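Local coordinates for glutathione S-transferase omega-like 2 (Saccharomyces cerevisiae, PDB 5LKB), which acts as a glutathione-dependent thiol transferase, reducing dehydroascorbate and dimethylarsinic acid and reacting with glutathionyl-(hydro)quinones, at residues V69-L74 against V128-E133. Numbering follows the deposited sequence.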
# COMPACT_ATOMS: atom_id res chain seq x y z
N VAL A 69 -0.66 -11.07 -27.59
CA VAL A 69 -0.60 -10.73 -26.15
C VAL A 69 -0.88 -11.98 -25.31
O VAL A 69 -1.93 -12.61 -25.45
CB VAL A 69 -1.60 -9.62 -25.81
CG1 VAL A 69 -1.39 -9.25 -24.34
CG2 VAL A 69 -1.41 -8.44 -26.68
N VAL A 70 0.06 -12.32 -24.42
CA VAL A 70 -0.14 -13.40 -23.48
C VAL A 70 -1.13 -13.00 -22.38
O VAL A 70 -1.38 -11.81 -22.15
CB VAL A 70 1.19 -13.86 -22.86
CG1 VAL A 70 2.10 -14.49 -23.96
CG2 VAL A 70 1.91 -12.78 -22.10
N HIS A 71 -1.63 -14.02 -21.70
CA HIS A 71 -2.50 -13.85 -20.53
C HIS A 71 -1.73 -13.12 -19.45
O HIS A 71 -0.52 -13.27 -19.31
CB HIS A 71 -2.94 -15.21 -20.04
CG HIS A 71 -4.19 -15.21 -19.22
ND1 HIS A 71 -4.22 -14.79 -17.92
CD2 HIS A 71 -5.44 -15.64 -19.52
CE1 HIS A 71 -5.45 -14.95 -17.44
NE2 HIS A 71 -6.21 -15.48 -18.39
N TRP A 72 -2.47 -12.32 -18.67
CA TRP A 72 -1.87 -11.63 -17.53
C TRP A 72 -1.48 -12.55 -16.39
O TRP A 72 -0.61 -12.19 -15.60
CB TRP A 72 -2.79 -10.49 -17.03
CG TRP A 72 -4.23 -10.95 -16.83
CD1 TRP A 72 -5.25 -10.75 -17.72
CD2 TRP A 72 -4.78 -11.70 -15.75
NE1 TRP A 72 -6.41 -11.34 -17.25
CE2 TRP A 72 -6.15 -11.93 -16.05
CE3 TRP A 72 -4.26 -12.23 -14.55
CZ2 TRP A 72 -6.99 -12.61 -15.19
CZ3 TRP A 72 -5.13 -12.91 -13.70
CH2 TRP A 72 -6.47 -13.10 -14.04
N HIS A 73 -2.04 -13.75 -16.31
CA HIS A 73 -1.73 -14.67 -15.23
C HIS A 73 -0.46 -15.48 -15.55
O HIS A 73 -0.42 -16.24 -16.54
CB HIS A 73 -2.88 -15.61 -14.88
CG HIS A 73 -2.57 -16.48 -13.71
ND1 HIS A 73 -2.58 -17.86 -13.77
CD2 HIS A 73 -2.24 -16.17 -12.43
CE1 HIS A 73 -2.28 -18.35 -12.58
NE2 HIS A 73 -2.05 -17.34 -11.75
N LEU A 74 0.56 -15.37 -14.69
CA LEU A 74 1.83 -16.06 -14.90
C LEU A 74 1.96 -17.21 -13.89
O LEU A 74 2.21 -16.99 -12.70
CB LEU A 74 2.98 -15.07 -14.83
CG LEU A 74 4.39 -15.65 -14.96
CD1 LEU A 74 4.64 -16.33 -16.31
CD2 LEU A 74 5.38 -14.54 -14.84
N VAL A 128 -9.65 -10.14 -24.34
CA VAL A 128 -9.76 -9.34 -23.11
C VAL A 128 -8.62 -9.77 -22.18
O VAL A 128 -7.77 -8.92 -21.84
CB VAL A 128 -11.13 -9.48 -22.44
CG1 VAL A 128 -11.13 -8.70 -21.15
CG2 VAL A 128 -12.21 -8.98 -23.36
N ASP A 129 -8.56 -11.05 -21.79
CA ASP A 129 -7.47 -11.57 -20.98
C ASP A 129 -6.20 -11.84 -21.78
O ASP A 129 -5.12 -11.82 -21.20
CB ASP A 129 -7.92 -12.84 -20.28
CG ASP A 129 -9.07 -12.60 -19.32
OD1 ASP A 129 -8.91 -11.71 -18.43
OD2 ASP A 129 -10.07 -13.34 -19.42
N ALA A 130 -6.32 -12.16 -23.08
CA ALA A 130 -5.19 -12.62 -23.89
C ALA A 130 -5.68 -12.76 -25.31
O ALA A 130 -6.89 -12.72 -25.58
CB ALA A 130 -4.68 -13.96 -23.41
N THR A 131 -4.70 -12.82 -26.23
CA THR A 131 -4.99 -13.31 -27.57
C THR A 131 -4.46 -14.73 -27.70
O THR A 131 -3.86 -15.30 -26.79
CB THR A 131 -4.35 -12.42 -28.65
OG1 THR A 131 -2.92 -12.65 -28.70
CG2 THR A 131 -4.51 -10.96 -28.38
N ASN A 132 -4.66 -15.27 -28.90
CA ASN A 132 -4.05 -16.52 -29.27
C ASN A 132 -2.64 -16.24 -29.78
O ASN A 132 -2.24 -15.10 -30.02
CB ASN A 132 -4.90 -17.22 -30.33
CG ASN A 132 -5.01 -16.43 -31.63
OD1 ASN A 132 -5.05 -15.20 -31.65
ND2 ASN A 132 -5.12 -17.15 -32.75
N GLU A 133 -1.88 -17.33 -29.96
CA GLU A 133 -0.63 -17.31 -30.71
C GLU A 133 -1.04 -17.69 -32.14
O GLU A 133 -1.35 -18.86 -32.39
CB GLU A 133 0.36 -18.31 -30.08
CG GLU A 133 1.80 -18.21 -30.60
CD GLU A 133 1.85 -18.57 -32.09
OE1 GLU A 133 1.69 -19.79 -32.36
OE2 GLU A 133 1.98 -17.65 -32.92
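Trp72 takes the crowded first torsion, CG between backbone N and carbonyl carbon (chi1 49°), as does Thr131 OG1, while His71 CG is anti to N (chi1 -158°); these torsions help to bring the two rings together, His71 CE1 over the centre of the indole face. Trp72 NE1 donates to Asp129 OD1 (2.8 Å) almost within the indole plane but from above the carboxylate plane, the two planes 68° apart. Arg125 forms a salt bridge to Asp129 OD1; Ser123 OG is hydrogen-bonded to Asp129 OD2 and Ser123 O to His71 NE2. His73 N meets His71 ND1 in the ring plane at 2.9 Å, so both imidazole nitrogens are held and the ring's rotation is fixed. Asp129 O, buried without a hydrogen-bond partner, receives a straight CH···O contact from His71 CA (3.4 Å). At the other end of the contact, Thr131 OG1 accepts from Val69 N at 3.0 Å and itself donates to Asn132 O, while Thr131 N donates to Val69 O (2.9 Å). An alanine in place of Thr131 would remove OG1, the acceptor for Val69 N, and would probably loosen the pairing here. This buried contact ties the exit of edge strand 66-69 of the thioredoxin-like sheet to the loop before helix 141-148, with Trp72 also packing on Leu344 and Arg348 of helix 339-349.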